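Local coordinates for protein glycosyl transferase (Staphylococcus aureus, PDB 5U02) that belongs to the TarS family of glycosyl transferases and here comprises a linker domain and two beta-rich C-terminal domains, assembled as a trimer, at residues V300-M305 against N347-T352; V308-D313 against K341-L346; D313-M318 against I329-D334. One frame throughout, in Å; residues are numbered along the deposited sequence.

Interaction 1: V300-M305 against N347-T352; sequences VFEEGM and NTAHMT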
loop_
_atom_site.group_PDB
_atom_site.type_symbol
_atom_site.label_atom_id
_atom_site.label_comp_id
_atom_site.label_asym_id
_atom_site.label_seq_id
_atom_site.Cartn_x
_atom_site.Cartn_y
_atom_site.Cartn_z
ATOM N N VAL A 300 1.227 -16.946 23.783
ATOM C CA VAL A 300 0.244 -17.316 22.775
ATOM C C VAL A 300 0.981 -17.760 21.520
ATOM O O VAL A 300 1.878 -17.057 21.032
ATOM C CB VAL A 300 -0.718 -16.153 22.472
ATOM C CG1 VAL A 300 -1.808 -16.083 23.530
ATOM C CG2 VAL A 300 0.038 -14.833 22.389
ATOM N N PHE A 301 0.611 -18.930 21.006
ATOM C CA PHE A 301 1.175 -19.475 19.785
ATOM C C PHE A 301 0.069 -19.648 18.757
ATOM O O PHE A 301 -1.103 -19.840 19.107
ATOM C CB PHE A 301 1.877 -20.821 20.040
ATOM C CG PHE A 301 3.121 -20.709 20.880
ATOM C CD1 PHE A 301 3.039 -20.655 22.262
ATOM C CD2 PHE A 301 4.371 -20.649 20.283
ATOM C CE1 PHE A 301 4.183 -20.545 23.036
ATOM C CE2 PHE A 301 5.519 -20.539 21.048
ATOM C CZ PHE A 301 5.426 -20.490 22.429
ATOM N N GLU A 302 0.445 -19.573 17.483
ATOM C CA GLU A 302 -0.515 -19.793 16.412
ATOM C C GLU A 302 -0.969 -21.248 16.408
ATOM O O GLU A 302 -0.149 -22.169 16.466
ATOM C CB GLU A 302 0.098 -19.422 15.063
ATOM C CG GLU A 302 1.516 -19.936 14.859
ATOM C CD GLU A 302 1.965 -19.889 13.401
ATOM O OE1 GLU A 302 3.145 -20.202 13.139
ATOM O OE2 GLU A 302 1.144 -19.554 12.520
ATOM N N GLU A 303 -2.277 -21.456 16.347
ATOM C CA GLU A 303 -2.802 -22.809 16.325
ATOM C C GLU A 303 -2.694 -23.396 14.924
ATOM O O GLU A 303 -2.684 -22.677 13.922
ATOM C CB GLU A 303 -4.255 -22.827 16.807
ATOM C CG GLU A 303 -4.413 -22.404 18.269
ATOM C CD GLU A 303 -5.808 -22.668 18.801
ATOM O OE1 GLU A 303 -6.787 -22.278 18.137
ATOM O OE2 GLU A 303 -5.928 -23.286 19.877
ATOM N N GLY A 304 -2.600 -24.720 14.863
ATOM C CA GLY A 304 -2.500 -25.407 13.592
ATOM C C GLY A 304 -1.356 -26.393 13.555
ATOM O O GLY A 304 -0.920 -26.889 14.597
ATOM N N MET A 305 -0.846 -26.665 12.356
ATOM C CA MET A 305 0.194 -27.670 12.193
ATOM C C MET A 305 1.466 -27.266 12.925
ATOM O O MET A 305 1.822 -26.087 12.997
ATOM C CB MET A 305 0.490 -27.884 10.712
ATOM C CG MET A 305 -0.706 -28.387 9.930
ATOM S SD MET A 305 -0.427 -28.337 8.154
ATOM C CE MET A 305 -2.088 -28.651 7.561
ATOM N N ASN A 347 8.746 -26.440 15.900
ATOM C CA ASN A 347 8.201 -25.614 14.831
ATOM C C ASN A 347 6.703 -25.427 15.010
ATOM O O ASN A 347 5.983 -26.379 15.319
ATOM C CB ASN A 347 8.474 -26.228 13.452
ATOM C CG ASN A 347 9.903 -26.015 12.989
ATOM O OD1 ASN A 347 10.851 -26.258 13.732
ATOM N ND2 ASN A 347 10.061 -25.552 11.754
ATOM N N THR A 348 6.242 -24.192 14.821
ATOM C CA THR A 348 4.833 -23.908 14.622
ATOM C C THR A 348 4.575 -23.806 13.120
ATOM O O THR A 348 5.439 -24.130 12.299
ATOM C CB THR A 348 4.423 -22.635 15.363
ATOM O OG1 THR A 348 5.131 -21.512 14.823
ATOM C CG2 THR A 348 4.734 -22.763 16.845
ATOM N N ALA A 349 3.385 -23.326 12.747
ATOM C CA ALA A 349 3.001 -23.325 11.337
ATOM C C ALA A 349 3.909 -22.439 10.487
ATOM O O ALA A 349 4.160 -22.753 9.318
ATOM C CB ALA A 349 1.544 -22.886 11.190
ATOM N N HIS A 350 4.417 -21.340 11.044
ATOM C CA HIS A 350 5.244 -20.420 10.273
ATOM C C HIS A 350 6.599 -20.106 10.894
ATOM O O HIS A 350 7.389 -19.396 10.261
ATOM C CB HIS A 350 4.510 -19.088 10.050
ATOM C CG HIS A 350 3.226 -19.215 9.291
ATOM N ND1 HIS A 350 2.013 -19.429 9.912
ATOM C CD2 HIS A 350 2.960 -19.132 7.966
ATOM C CE1 HIS A 350 1.059 -19.487 9.001
ATOM N NE2 HIS A 350 1.607 -19.310 7.811
ATOM N N MET A 351 6.892 -20.583 12.102
ATOM C CA MET A 351 8.117 -20.215 12.795
ATOM C C MET A 351 8.846 -21.464 13.278
ATOM O O MET A 351 8.249 -22.524 13.480
ATOM C CB MET A 351 7.826 -19.281 13.979
ATOM C CG MET A 351 6.769 -18.216 13.695
ATOM S SD MET A 351 7.243 -17.019 12.425
ATOM C CE MET A 351 8.567 -16.137 13.249
ATOM N N THR A 352 10.156 -21.325 13.458
ATOM C CA THR A 352 10.989 -22.401 13.970
ATOM C C THR A 352 11.775 -21.898 15.171
ATOM O O THR A 352 12.201 -20.739 15.213
ATOM C CB THR A 352 11.945 -22.941 12.892
ATOM O OG1 THR A 352 12.756 -23.987 13.445
ATOM C CG2 THR A 352 12.842 -21.831 12.357
#
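Glu302 lays its carboxylate against the turn formed by Thr348, Ala349 and His350, using both oxygens. Its CG takes the crowded position between the backbone N and the carbonyl carbon (chi1 45°), and from there the chain runs extended, so the carboxylate is carried straight across to the facing loop. OE1 is gripped twice: His350 N donates to its syn lone pair at 2.7 Å, while Thr348 OG1 donates to its anti lone pair at 2.9 Å. OE2 takes the third bond on its own syn side, from His350 ND1 at 2.8 Å. That bond is fairly straight (163° at the hydrogen) and lies in the imidazole plane. Carboxylate and ring are nearly coplanar, 24° apart; the ND1 bond holds the imidazole in its rotation, and the bonds to OE1 and OE2 together hold the carboxylate. The negative charge probably favours a protonated, positively charged imidazole.

Glutamate suits the place because it is long enough to cross the gap and has two acceptor atoms. Threonine serves doubly: its hydroxyl donates to Glu302, and its methyl CG2 rests 4.1 Å from Phe301 CD2. Ala349 adds a small CB, 3.6 Å from Glu302 OE2. The turn holds itself together by a bond from Thr348 N to Met351 O of 2.9 Å. Gly304 has a positive phi, a conformation in which a beta carbon would press on the preceding carbonyl oxygen.

Asn148, in the loop between strands 138-146 and 150-159, bonds to both Glu302 N and Thr348 OG1, and His149 stacks on the His350 ring. Where that loop of C-terminal domain 1 meets C-terminal domain 2, the contact joins the start of strand 304-310 and the residues before it to the turn between strands 345-347 and 352-354, with Leu319 of strand 313-323 touching Phe301 and Thr348.

Interaction 2: V308-D313 against K341-L346; sequences VVLKDD and KNIVKL
A classic beta bulge lies at one end of the antiparallel pairing of strand 304-310 with strand 345-347, where Val344 and Lys345 together face the single residue Val309. Both of their amides converge on Val309 O. Val344 N comes nearly along the C=O axis at 2.9 Å, whereas Lys345 N sits in the carbonyl plane, on a lone pair, at 3.2 Å. In return Val309 N donates to Lys345 O at 2.9 Å, almost linear at the hydrogen (170°), though it approaches from above the carbonyl plane. The doubling works because Val344 has a near-helical backbone (phi -94°, psi -29°), which brings two successive N-H groups round to one acceptor.

Val309 and Lys345, within the bulge, are also the hydrogen-bonded pair; next to them Val308 and Leu346 form the non-hydrogen-bonded one. On the Val309 face the two side chains lie alongside each other, CB of Val309 3.7 Å from CB of Lys345; the lysine then bends at chi3 and carries its amine away. Beta-branched valine, with its compact pair of methyls, suits the extended backbone here. Met318 of the third subunit packs on Val309.

Around Val308, apolar groups gather instead. Ile343 has its CG1 anti to the carbonyl carbon, and a turn at chi2 brings CD1 to 3.7 Å from CG of Leu310 and 4.1 Å from CB of Val308. Leu310 crosses it obliquely, its branch point meeting that methyl. Leu346 CD1 adds a looser touch, 4.3 Å from CG1 of Val308. Ile335 and Leu355 also lie against Ile343. After Leu310 the chain turns back toward strand 313-323, a turn closed by Leu310 N and Asp313 O at 2.7 Å; on that turn Asp312 forms a salt bridge with Lys289 of the third subunit.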
loop_
_atom_site.group_PDB
_atom_site.type_symbol
_atom_site.label_atom_id
_atom_site.label_comp_id
_atom_site.label_asym_id
_atom_site.label_seq_id
_atom_site.Cartn_x
_atom_site.Cartn_y
_atom_site.Cartn_z
ATOM N N VAL A 308 7.970 -31.429 15.848
ATOM C CA VAL A 308 9.160 -31.495 16.684
ATOM C C VAL A 308 10.217 -32.288 15.930
ATOM O O VAL A 308 9.918 -33.321 15.323
ATOM C CB VAL A 308 8.874 -32.128 18.063
ATOM C CG1 VAL A 308 8.076 -31.163 18.927
ATOM C CG2 VAL A 308 8.135 -33.451 17.913
ATOM N N VAL A 309 11.448 -31.791 15.960
ATOM C CA VAL A 309 12.545 -32.351 15.186
ATOM C C VAL A 309 13.565 -32.919 16.158
ATOM O O VAL A 309 14.000 -32.229 17.090
ATOM C CB VAL A 309 13.191 -31.298 14.269
ATOM C CG1 VAL A 309 14.398 -31.890 13.555
ATOM C CG2 VAL A 309 12.183 -30.771 13.271
ATOM N N LEU A 310 13.923 -34.183 15.958
ATOM C CA LEU A 310 15.055 -34.794 16.630
ATOM C C LEU A 310 16.221 -34.879 15.654
ATOM O O LEU A 310 16.099 -34.552 14.472
ATOM C CB LEU A 310 14.684 -36.178 17.177
ATOM C CG LEU A 310 13.562 -36.194 18.222
ATOM C CD1 LEU A 310 12.218 -36.499 17.582
ATOM C CD2 LEU A 310 13.863 -37.175 19.346
ATOM N N LYS A 311 17.370 -35.325 16.163
ATOM C CA LYS A 311 18.583 -35.302 15.355
ATOM C C LYS A 311 18.526 -36.286 14.193
ATOM O O LYS A 311 19.234 -36.097 13.197
ATOM C CB LYS A 311 19.800 -35.573 16.242
ATOM C CG LYS A 311 21.141 -35.436 15.545
ATOM C CD LYS A 311 21.858 -36.768 15.478
ATOM C CE LYS A 311 23.253 -36.609 14.903
ATOM N NZ LYS A 311 23.242 -36.683 13.418
ATOM N N ASP A 312 17.683 -37.316 14.277
ATOM C CA ASP A 312 17.520 -38.225 13.151
ATOM C C ASP A 312 16.061 -38.639 12.965
ATOM O O ASP A 312 15.787 -39.720 12.434
ATOM C CB ASP A 312 18.404 -39.463 13.316
ATOM C CG ASP A 312 18.800 -40.079 11.983
ATOM O OD1 ASP A 312 19.077 -39.313 11.034
ATOM O OD2 ASP A 312 18.840 -41.326 11.883
ATOM N N ASP A 313 15.117 -37.798 13.379
ATOM C CA ASP A 313 13.703 -38.134 13.256
ATOM C C ASP A 313 12.884 -36.860 13.410
ATOM O O ASP A 313 13.365 -35.856 13.945
ATOM C CB ASP A 313 13.291 -39.184 14.294
ATOM C CG ASP A 313 11.940 -39.796 14.008
ATOM O OD1 ASP A 313 11.520 -39.807 12.833
ATOM O OD2 ASP A 313 11.298 -40.278 14.962
ATOM N N LYS A 341 13.536 -36.016 25.546
ATOM C CA LYS A 341 14.639 -35.222 26.076
ATOM C C LYS A 341 15.614 -34.772 24.997
ATOM O O LYS A 341 16.450 -33.906 25.267
ATOM C CB LYS A 341 15.388 -36.022 27.144
ATOM C CG LYS A 341 14.484 -36.759 28.122
ATOM C CD LYS A 341 15.267 -37.807 28.900
ATOM C CE LYS A 341 14.346 -38.815 29.584
ATOM N NZ LYS A 341 15.088 -40.030 30.043
ATOM N N ASN A 342 15.530 -35.331 23.789
ATOM C CA ASN A 342 16.457 -35.023 22.707
ATOM C C ASN A 342 15.806 -34.212 21.591
ATOM O O ASN A 342 16.272 -34.255 20.448
ATOM C CB ASN A 342 17.051 -36.311 22.138
ATOM C CG ASN A 342 18.328 -36.727 22.842
ATOM O OD1 ASN A 342 19.430 -36.509 22.334
ATOM N ND2 ASN A 342 18.187 -37.332 24.015
ATOM N N ILE A 343 14.728 -33.489 21.887
ATOM C CA ILE A 343 14.151 -32.590 20.894
ATOM C C ILE A 343 15.147 -31.469 20.628
ATOM O O ILE A 343 15.573 -30.766 21.551
ATOM C CB ILE A 343 12.799 -32.036 21.358
ATOM C CG1 ILE A 343 11.826 -33.174 21.669
ATOM C CG2 ILE A 343 12.210 -31.107 20.293
ATOM C CD1 ILE A 343 11.578 -34.076 20.507
ATOM N N VAL A 344 15.536 -31.314 19.368
ATOM C CA VAL A 344 16.469 -30.265 18.988
ATOM C C VAL A 344 15.736 -29.013 18.514
ATOM O O VAL A 344 16.233 -27.897 18.700
ATOM C CB VAL A 344 17.429 -30.805 17.909
ATOM C CG1 VAL A 344 18.067 -29.681 17.110
ATOM C CG2 VAL A 344 18.503 -31.676 18.547
ATOM N N LYS A 345 14.537 -29.169 17.955
ATOM C CA LYS A 345 13.871 -28.086 17.251
ATOM C C LYS A 345 12.364 -28.215 17.422
ATOM O O LYS A 345 11.819 -29.321 17.382
ATOM C CB LYS A 345 14.241 -28.109 15.764
ATOM C CG LYS A 345 14.037 -26.797 15.036
ATOM C CD LYS A 345 14.681 -26.856 13.653
ATOM C CE LYS A 345 16.160 -27.217 13.750
ATOM N NZ LYS A 345 16.810 -27.316 12.410
ATOM N N LEU A 346 11.700 -27.074 17.603
ATOM C CA LEU A 346 10.248 -27.016 17.714
ATOM C C LEU A 346 9.727 -26.021 16.692
ATOM O O LEU A 346 10.212 -24.888 16.626
ATOM C CB LEU A 346 9.808 -26.613 19.125
ATOM C CG LEU A 346 8.307 -26.711 19.410
ATOM C CD1 LEU A 346 8.060 -27.312 20.789
ATOM C CD2 LEU A 346 7.635 -25.350 19.293
#

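Interaction 3: D313-M318 against I329-D334; sequences DMIMGM and ILLSKD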
loop_
_atom_site.group_PDB
_atom_site.type_symbol
_atom_site.label_atom_id
_atom_site.label_comp_id
_atom_site.label_asym_id
_atom_site.label_seq_id
_atom_site.Cartn_x
_atom_site.Cartn_y
_atom_site.Cartn_z
ATOM N N ASP A 313 15.117 -37.798 13.379
ATOM C CA ASP A 313 13.703 -38.134 13.256
ATOM C C ASP A 313 12.884 -36.860 13.410
ATOM O O ASP A 313 13.365 -35.856 13.945
ATOM C CB ASP A 313 13.291 -39.184 14.294
ATOM C CG ASP A 313 11.940 -39.796 14.008
ATOM O OD1 ASP A 313 11.520 -39.807 12.833
ATOM O OD2 ASP A 313 11.298 -40.278 14.962
ATOM N N MET A 314 11.643 -36.906 12.927
ATOM C CA MET A 314 10.735 -35.777 13.078
ATOM C C MET A 314 9.317 -36.298 13.270
ATOM O O MET A 314 8.971 -37.386 12.803
ATOM C CB MET A 314 10.840 -34.801 11.882
ATOM C CG MET A 314 10.235 -35.222 10.529
ATOM S SD MET A 314 8.447 -35.050 10.387
ATOM C CE MET A 314 8.262 -33.288 10.579
ATOM N N ILE A 315 8.509 -35.529 13.998
ATOM C CA ILE A 315 7.128 -35.890 14.299
ATOM C C ILE A 315 6.253 -34.660 14.107
ATOM O O ILE A 315 6.542 -33.593 14.662
ATOM C CB ILE A 315 6.961 -36.433 15.733
ATOM C CG1 ILE A 315 8.044 -37.456 16.073
ATOM C CG2 ILE A 315 5.579 -37.063 15.902
ATOM C CD1 ILE A 315 8.005 -37.908 17.515
ATOM N N MET A 316 5.188 -34.812 13.322
ATOM C CA MET A 316 4.198 -33.767 13.122
ATOM C C MET A 316 3.189 -33.773 14.262
ATOM O O MET A 316 3.041 -34.757 14.993
ATOM C CB MET A 316 3.463 -33.955 11.793
ATOM C CG MET A 316 4.324 -33.784 10.546
ATOM S SD MET A 316 4.858 -32.079 10.312
ATOM C CE MET A 316 3.282 -31.234 10.227
ATOM N N GLY A 317 2.483 -32.657 14.406
ATOM C CA GLY A 317 1.506 -32.527 15.467
ATOM C C GLY A 317 0.538 -31.405 15.165
ATOM O O GLY A 317 0.648 -30.715 14.151
ATOM N N MET A 318 -0.427 -31.236 16.065
ATOM C CA MET A 318 -1.403 -30.154 15.986
ATOM C C MET A 318 -1.325 -29.336 17.264
ATOM O O MET A 318 -1.462 -29.883 18.364
ATOM C CB MET A 318 -2.815 -30.698 15.772
ATOM C CG MET A 318 -3.236 -30.733 14.308
ATOM S SD MET A 318 -3.715 -29.097 13.714
ATOM C CE MET A 318 -4.981 -28.688 14.912
ATOM N N ILE A 329 0.549 -29.733 22.023
ATOM C CA ILE A 329 0.943 -30.191 20.700
ATOM C C ILE A 329 0.589 -31.668 20.644
ATOM O O ILE A 329 1.272 -32.501 21.250
ATOM C CB ILE A 329 2.428 -29.948 20.418
ATOM C CG1 ILE A 329 2.728 -28.443 20.449
ATOM C CG2 ILE A 329 2.810 -30.538 19.065
ATOM C CD1 ILE A 329 4.190 -28.094 20.273
ATOM N N LEU A 330 -0.500 -31.985 19.944
ATOM C CA LEU A 330 -0.971 -33.362 19.790
ATOM C C LEU A 330 -0.188 -34.012 18.657
ATOM O O LEU A 330 -0.443 -33.749 17.481
ATOM C CB LEU A 330 -2.469 -33.385 19.515
ATOM C CG LEU A 330 -3.110 -34.750 19.254
ATOM C CD1 LEU A 330 -2.932 -35.662 20.460
ATOM C CD2 LEU A 330 -4.586 -34.605 18.894
ATOM N N LEU A 331 0.766 -34.872 19.012
ATOM C CA LEU A 331 1.658 -35.476 18.035
ATOM C C LEU A 331 0.938 -36.547 17.220
ATOM O O LEU A 331 -0.081 -37.106 17.633
ATOM C CB LEU A 331 2.872 -36.091 18.729
ATOM C CG LEU A 331 3.784 -35.125 19.476
ATOM C CD1 LEU A 331 4.849 -35.899 20.223
ATOM C CD2 LEU A 331 4.412 -34.153 18.494
ATOM N N SER A 332 1.498 -36.842 16.042
ATOM C CA SER A 332 0.923 -37.842 15.152
ATOM C C SER A 332 1.252 -39.267 15.570
ATOM O O SER A 332 0.654 -40.206 15.032
ATOM C CB SER A 332 1.407 -37.616 13.720
ATOM O OG SER A 332 2.786 -37.920 13.605
ATOM N N LYS A 333 2.185 -39.451 16.502
ATOM C CA LYS A 333 2.530 -40.771 17.007
ATOM C C LYS A 333 3.079 -40.620 18.419
ATOM O O LYS A 333 3.274 -39.509 18.918
ATOM C CB LYS A 333 3.547 -41.471 16.099
ATOM C CG LYS A 333 4.928 -40.840 16.123
ATOM C CD LYS A 333 5.945 -41.711 15.403
ATOM C CE LYS A 333 7.353 -41.176 15.602
ATOM N NZ LYS A 333 8.386 -42.062 14.988
ATOM N N ASP A 334 3.328 -41.756 19.062
ATOM C CA ASP A 334 3.903 -41.742 20.399
ATOM C C ASP A 334 5.374 -41.345 20.349
ATOM O O ASP A 334 6.083 -41.611 19.374
ATOM C CB ASP A 334 3.765 -43.115 21.061
ATOM C CG ASP A 334 2.362 -43.387 21.562
ATOM O OD1 ASP A 334 1.544 -42.446 21.596
ATOM O OD2 ASP A 334 2.080 -44.546 21.931
HETATM O O HOH W 1 9.849 -42.058 12.277
HETATM O O HOH W 2 4.948 -37.569 11.785
#
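From CB, the Lys333 side chain sets CG in the crowded position between N and the carbonyl carbon, then runs fully extended across Ile315 at about a right angle. CG touches Ile315 CG2 at 3.8 Å. Farther out, CE meets the longer branch of Ile315, at both CG1 and CD1, each 3.8 Å away, so the lysine's methylenes and the broad isoleucine form one apolar patch. At the tip, NZ meets Asp313 OD2 end to end in a weak salt bridge of 3.4 Å. A water reinforces it, donating to Asp313 OD1 at 2.9 Å and accepting from Lys333 NZ.

The contact belongs to the beta hairpin of strands 313-323 and 326-331, whose short segments run at 133° to each other, strongly twisted from antiparallel. Met318 and Leu330 make the hydrogen-bonded pair: Leu330 N reaches Met318 O at 2.8 Å, and Met318 N returns a bond to Leu330 O. Next comes Gly317 opposite Leu331, with their CA atoms only 3.9 Å apart. Glycine fits this close approach, since a beta carbon there would collide with Ile329 CG2. Ser332 N continues the pairing to Met316 O at 2.8 Å, and a second water joins Ser332 OG to Met316 N. At the subunit interface, Met316 packs on Met316 of both neighbouring subunits, its flexible thioether suiting a crowded meeting of three.

All three contacts lie in C-terminal domain 2, within one antiparallel sheet or in the loops that adjoin its strands; in it strands 326-331, 313-323, 304-310 and 345-347 stand side by side. Along the chain they are nested: interaction 3 lies inside the loop closed by interaction 2, which lies inside that closed by interaction 1. Their centres are about 11 Å (2 and 3), 13 Å (1 and 3) and 16 Å (1 and 2) apart. Interactions 2 and 3 share Asp313 and are joined across the sheet by Val308 and Ile315, while Met318 packs on Gly304 of interaction 1. Each also touches the third subunit, so the sheet contributes directly to the trimer interface.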